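Ferredoxin component of carbazole 1,9a-dioxygenase (Nocardioides aromaticivorans, PDB 3GCE) carries a Rieske [2Fe-2S] cluster and, as the ferredoxin of a carbazole dioxygenase system, probably passes electrons to the terminal oxygenase component. Local coordinates at residues A15-L20 and V100-T105; S43-S48 and F79-G84. All coordinates share one frame; numbering follows the deposited sequence.

Interaction 1: A15-L20 and V100-T105; sequences ATLDQL and VVVDGT
Thr105 O is met by two groups of segment 15-20, a backbone N-H and a CA-H, and it shows how a hairpin turn can prolong the ladder of an antiparallel sheet beyond its last regular strand residue. Leu17 N gives it a hydrogen bond of 2.8 Å, and Thr16 CA adds a CA-H...O contact at 3.3 Å to the same Thr105 O. Leu17 N lies nearly in line with the carbonyl, the C=O...N angle being 165°.

The setting is the small three-stranded sheet of the Rieske fold, in which strand 106-109 runs between 12-16 and 100-103. Gly104 and Thr105 both have positive phi, with values that fit the middle of a type I' turn, a geometry suited to a tight two-residue hairpin. The turn delivers Thr105 beside Leu17, one step beyond the backbone pairing of Ala15 with Ile107.

Thr16, the last residue of strand 12-16, is tied to the 3-10 turn 17-19 that follows: Gln19 N bonds to Thr16 O, while Gln19 OE1 accepts from Thr16 N at 2.9 Å, the donor standing 51° out of the amide carbonyl plane.

Two apolar touches flank the polar link. The threonine methyls are modelled only 3.2 Å apart (Thr16 CG2 to Thr105 CG2), too close for the detail to be trusted. In Leu17, chi1 of -173° sets CG anti to the backbone N, and from there the CD1 branch reaches Val102, the two side chains crossing at about a right angle. Val44, from strand 43-48 of the next sheet, touches both side chains. Between the pair themselves the closest approach is Leu17 CD1 to Val102 CG2, 4.1 Å.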
loop_
_atom_site.group_PDB
_atom_site.type_symbol
_atom_site.label_atom_id
_atom_site.label_comp_id
_atom_site.label_asym_id
_atom_site.label_seq_id
_atom_site.Cartn_x
_atom_site.Cartn_y
_atom_site.Cartn_z
ATOM N N ALA A 15 -6.512 10.222 -4.463
ATOM C CA ALA A 15 -7.257 9.867 -5.653
ATOM C C ALA A 15 -8.720 9.658 -5.304
ATOM O O ALA A 15 -9.080 9.604 -4.124
ATOM C CB ALA A 15 -6.673 8.577 -6.275
ATOM N N THR A 16 -9.549 9.542 -6.338
ATOM C CA THR A 16 -10.927 9.098 -6.222
ATOM C C THR A 16 -10.942 7.568 -6.357
ATOM O O THR A 16 -10.137 6.997 -7.112
ATOM C CB THR A 16 -11.779 9.736 -7.355
ATOM O OG1 THR A 16 -11.489 11.130 -7.434
ATOM C CG2 THR A 16 -13.214 9.596 -7.091
ATOM N N LEU A 17 -11.836 6.903 -5.627
ATOM C CA LEU A 17 -11.870 5.449 -5.568
ATOM C C LEU A 17 -11.854 4.791 -6.948
ATOM O O LEU A 17 -11.105 3.833 -7.171
ATOM C CB LEU A 17 -13.076 4.954 -4.762
ATOM C CG LEU A 17 -13.175 3.462 -4.456
ATOM C CD1 LEU A 17 -12.144 3.052 -3.437
ATOM C CD2 LEU A 17 -14.571 3.097 -3.973
ATOM N N ASP A 18 -12.656 5.299 -7.881
ATOM C CA ASP A 18 -12.735 4.629 -9.183
ATOM C C ASP A 18 -11.652 5.064 -10.161
ATOM O O ASP A 18 -11.606 4.580 -11.299
ATOM C CB ASP A 18 -14.125 4.742 -9.792
ATOM C CG ASP A 18 -14.705 6.118 -9.649
ATOM O OD1 ASP A 18 -14.017 7.095 -10.041
ATOM O OD2 ASP A 18 -15.849 6.208 -9.137
ATOM N N GLN A 19 -10.759 5.947 -9.717
ATOM C CA GLN A 19 -9.535 6.210 -10.466
ATOM C C GLN A 19 -8.544 5.078 -10.237
ATOM O O GLN A 19 -7.573 4.945 -10.976
ATOM C CB GLN A 19 -8.890 7.531 -10.071
ATOM C CG GLN A 19 -9.646 8.777 -10.501
ATOM C CD GLN A 19 -8.979 10.055 -9.997
ATOM O OE1 GLN A 19 -8.305 10.056 -8.957
ATOM N NE2 GLN A 19 -9.162 11.156 -10.740
ATOM N N LEU A 20 -8.797 4.267 -9.207
ATOM C CA LEU A 20 -7.958 3.105 -8.915
ATOM C C LEU A 20 -8.588 1.829 -9.440
ATOM O O LEU A 20 -9.705 1.454 -9.035
ATOM C CB LEU A 20 -7.719 2.977 -7.402
ATOM C CG LEU A 20 -6.487 3.611 -6.761
ATOM C CD1 LEU A 20 -6.374 5.099 -7.054
ATOM C CD2 LEU A 20 -6.513 3.349 -5.260
ATOM N N VAL A 100 -6.563 4.875 6.320
ATOM C CA VAL A 100 -7.227 5.304 5.090
ATOM C C VAL A 100 -8.705 5.325 5.348
ATOM O O VAL A 100 -9.254 4.387 5.949
ATOM C CB VAL A 100 -7.073 4.324 3.905
ATOM C CG1 VAL A 100 -7.439 5.006 2.561
ATOM C CG2 VAL A 100 -5.707 3.741 3.827
ATOM N N VAL A 101 -9.338 6.378 4.847
ATOM C CA VAL A 101 -10.786 6.526 4.822
ATOM C C VAL A 101 -11.188 6.872 3.373
ATOM O O VAL A 101 -10.490 7.619 2.683
ATOM C CB VAL A 101 -11.203 7.629 5.865
ATOM C CG1 VAL A 101 -12.447 8.418 5.456
ATOM C CG2 VAL A 101 -11.370 7.022 7.257
ATOM N N VAL A 102 -12.277 6.279 2.891
ATOM C CA VAL A 102 -12.938 6.762 1.681
ATOM C C VAL A 102 -14.149 7.611 2.103
ATOM O O VAL A 102 -15.046 7.135 2.800
ATOM C CB VAL A 102 -13.386 5.609 0.773
ATOM C CG1 VAL A 102 -14.116 6.143 -0.453
ATOM C CG2 VAL A 102 -12.168 4.759 0.331
ATOM N N ASP A 103 -14.165 8.873 1.684
ATOM C CA ASP A 103 -15.224 9.785 2.074
ATOM C C ASP A 103 -15.742 10.446 0.801
ATOM O O ASP A 103 -14.992 11.100 0.089
ATOM C CB ASP A 103 -14.672 10.798 3.088
ATOM C CG ASP A 103 -15.730 11.757 3.619
ATOM O OD1 ASP A 103 -16.245 12.584 2.825
ATOM O OD2 ASP A 103 -16.032 11.700 4.840
ATOM N N GLY A 104 -17.022 10.225 0.489
ATOM C CA GLY A 104 -17.594 10.766 -0.736
ATOM C C GLY A 104 -16.755 10.479 -1.977
ATOM O O GLY A 104 -16.511 11.384 -2.781
ATOM N N THR A 105 -16.354 9.218 -2.135
ATOM C CA THR A 105 -15.479 8.745 -3.238
ATOM C C THR A 105 -14.008 9.200 -3.198
ATOM O O THR A 105 -13.153 8.596 -3.871
ATOM C CB THR A 105 -16.085 8.999 -4.667
ATOM O OG1 THR A 105 -15.569 8.019 -5.585
ATOM C CG2 THR A 105 -15.730 10.361 -5.193
#

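Interaction 2: S43-S48 and F79-G84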
loop_
_atom_site.group_PDB
_atom_site.type_symbol
_atom_site.label_atom_id
_atom_site.label_comp_id
_atom_site.label_asym_id
_atom_site.label_seq_id
_atom_site.Cartn_x
_atom_site.Cartn_y
_atom_site.Cartn_z
ATOM N N SER A 43 -12.672 -1.972 -0.560
ATOM C CA SER A 43 -11.730 -1.603 0.500
ATOM C C SER A 43 -10.483 -0.994 -0.113
ATOM O O SER A 43 -10.122 -1.312 -1.245
ATOM C CB SER A 43 -11.370 -2.809 1.337
ATOM O OG SER A 43 -12.527 -3.353 1.926
ATOM N N VAL A 44 -9.851 -0.089 0.627
ATOM C CA VAL A 44 -8.590 0.515 0.186
ATOM C C VAL A 44 -7.590 0.289 1.315
ATOM O O VAL A 44 -7.931 0.486 2.509
ATOM C CB VAL A 44 -8.746 2.034 -0.063
ATOM C CG1 VAL A 44 -7.435 2.652 -0.565
ATOM C CG2 VAL A 44 -9.874 2.289 -1.057
ATOM N N TYR A 45 -6.378 -0.115 0.935
ATOM C CA TYR A 45 -5.294 -0.365 1.889
ATOM C C TYR A 45 -4.106 0.492 1.530
ATOM O O TYR A 45 -3.901 0.805 0.357
ATOM C CB TYR A 45 -4.875 -1.841 1.828
ATOM C CG TYR A 45 -6.041 -2.742 2.069
ATOM C CD1 TYR A 45 -6.533 -2.916 3.347
ATOM C CD2 TYR A 45 -6.682 -3.387 1.016
ATOM C CE1 TYR A 45 -7.625 -3.716 3.590
ATOM C CE2 TYR A 45 -7.793 -4.223 1.262
ATOM C CZ TYR A 45 -8.233 -4.378 2.557
ATOM O OH TYR A 45 -9.310 -5.179 2.841
ATOM N N ALA A 46 -3.313 0.861 2.530
ATOM C CA ALA A 46 -2.162 1.742 2.288
ATOM C C ALA A 46 -1.021 1.335 3.201
ATOM O O ALA A 46 -1.220 1.184 4.411
ATOM C CB ALA A 46 -2.553 3.195 2.552
ATOM N N ILE A 47 0.171 1.146 2.625
ATOM C CA ILE A 47 1.372 0.851 3.423
ATOM C C ILE A 47 2.525 1.608 2.805
ATOM O O ILE A 47 2.403 2.105 1.689
ATOM C CB ILE A 47 1.699 -0.692 3.545
ATOM C CG1 ILE A 47 1.907 -1.347 2.158
ATOM C CG2 ILE A 47 0.580 -1.393 4.315
ATOM C CD1 ILE A 47 2.619 -2.748 2.217
ATOM N N SER A 48 3.632 1.712 3.530
ATOM C CA SER A 48 4.840 2.300 2.945
ATOM C C SER A 48 5.185 1.594 1.639
ATOM O O SER A 48 5.103 0.364 1.541
ATOM C CB SER A 48 6.024 2.177 3.884
ATOM O OG SER A 48 7.194 2.574 3.171
ATOM N N PHE A 79 4.307 -8.592 1.922
ATOM C CA PHE A 79 3.680 -7.934 3.084
ATOM C C PHE A 79 2.169 -8.064 3.028
ATOM O O PHE A 79 1.568 -8.080 1.939
ATOM C CB PHE A 79 4.036 -6.441 3.137
ATOM C CG PHE A 79 5.526 -6.184 3.264
ATOM C CD1 PHE A 79 6.314 -6.016 2.121
ATOM C CD2 PHE A 79 6.121 -6.035 4.528
ATOM C CE1 PHE A 79 7.701 -5.762 2.220
ATOM C CE2 PHE A 79 7.490 -5.782 4.633
ATOM C CZ PHE A 79 8.275 -5.633 3.468
ATOM N N ASP A 80 1.563 -8.119 4.204
ATOM C CA ASP A 80 0.124 -7.995 4.340
ATOM C C ASP A 80 -0.216 -6.490 4.156
ATOM O O ASP A 80 0.252 -5.653 4.922
ATOM C CB ASP A 80 -0.294 -8.509 5.727
ATOM C CG ASP A 80 -1.751 -8.179 6.064
ATOM O OD1 ASP A 80 -2.591 -8.072 5.115
ATOM O OD2 ASP A 80 -2.043 -8.015 7.281
ATOM N N VAL A 81 -1.028 -6.161 3.151
ATOM C CA VAL A 81 -1.419 -4.758 2.909
ATOM C C VAL A 81 -2.327 -4.153 3.966
ATOM O O VAL A 81 -2.459 -2.926 4.026
ATOM C CB VAL A 81 -2.014 -4.543 1.494
ATOM C CG1 VAL A 81 -0.971 -4.913 0.426
ATOM C CG2 VAL A 81 -3.317 -5.340 1.291
ATOM N N ARG A 82 -2.951 -5.009 4.788
ATOM C CA ARG A 82 -3.817 -4.563 5.881
ATOM C C ARG A 82 -3.032 -4.004 7.067
ATOM O O ARG A 82 -3.517 -3.103 7.793
ATOM C CB ARG A 82 -4.663 -5.735 6.382
ATOM C CG ARG A 82 -5.708 -6.209 5.377
ATOM C CD ARG A 82 -6.307 -7.532 5.810
ATOM N NE ARG A 82 -5.342 -8.622 5.663
ATOM C CZ ARG A 82 -5.634 -9.901 5.849
ATOM N NH1 ARG A 82 -6.867 -10.255 6.167
ATOM N NH2 ARG A 82 -4.694 -10.825 5.722
ATOM N N THR A 83 -1.807 -4.501 7.261
ATOM C CA THR A 83 -1.074 -4.244 8.509
ATOM C C THR A 83 0.372 -3.837 8.334
ATOM O O THR A 83 1.006 -3.329 9.305
ATOM C CB THR A 83 -1.113 -5.480 9.454
ATOM O OG1 THR A 83 -0.459 -6.577 8.798
ATOM C CG2 THR A 83 -2.585 -5.866 9.822
ATOM N N GLY A 84 0.918 -4.100 7.145
ATOM C CA GLY A 84 2.356 -3.910 6.892
ATOM C C GLY A 84 3.212 -5.081 7.378
ATOM O O GLY A 84 4.435 -5.009 7.341
HETATM O O HOH W 1 -3.567 -0.720 5.293
#
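The loop that follows strand 78-80 in the cluster-binding part of the Rieske fold rests here against strand 43-48 of a neighbouring sheet. The contact illustrates how side chains and one water can join a strand and a loop without a direct hydrogen bond between them. Tyr45 and Ile47 supply the strand's half, reaching toward the loop.

Tyr45 crosses Val81 at about a right angle, and Val81 CG2 meets the ring obliquely, 3.8 Å from Tyr45 CG. Farther out the ring runs alongside Arg82, whose CG comes within 3.6 Å of Tyr45 CE1. An alanine in place of Tyr45 would probably open a gap beside Val81 CG2 and leave the aliphatic part of Arg82 without its flat neighbour.

Ile47 straddles the turn. Ile47 CG2, anti to the carbonyl carbon, approaches Val81 O at 3.4 Å and also touches Gly84 N, while Ile47 CD1 packs on Phe79 CB. Beyond that CB, the Phe79 side chain comes about 6 Å (nearest atoms) from the [2Fe-2S] cluster and also lies close to Cys51 and Cys72, so this packing is next door to the metal site.

Water 1 makes the polar link: it accepts from Ala46 N and lies 2.8 Å from Val81 O, to which it probably donates.

Asp80 braces the loop from within. Its OD1 accepts from Arg82 N, forming an Asx turn, and from Arg82 NE in a salt bridge; the two donors arrive from opposite faces of the carboxylate plane. The backbone closes as well, Gly84 N bonding to Asp80 O. On the other carboxylate oxygen, Asp80 OD2 takes a hydrogen bond of 2.6 Å from Thr83 OG1, from 38° above the plane.

Overall arrangement
From the N terminus, the chain first runs through strand 12-16 and the 3-10 turn of interaction 1, whose partner, the 100-105 hairpin arm, arrives only near the C terminus. This contact therefore closes a long loop, and interaction 2 closes a shorter one, from 43-48 to 79-84, wholly within it. The two nest rather than cross. Interaction 1 lies at the surface inside one small sheet, whereas interaction 2 is buried and ties a second sheet to the cluster-binding region. Strand 43-48 joins them: Leu17 CD1 packs on Val44 CG2 at 3.4 Å, and Val100 reaches Ala46, so three sheets are linked in series.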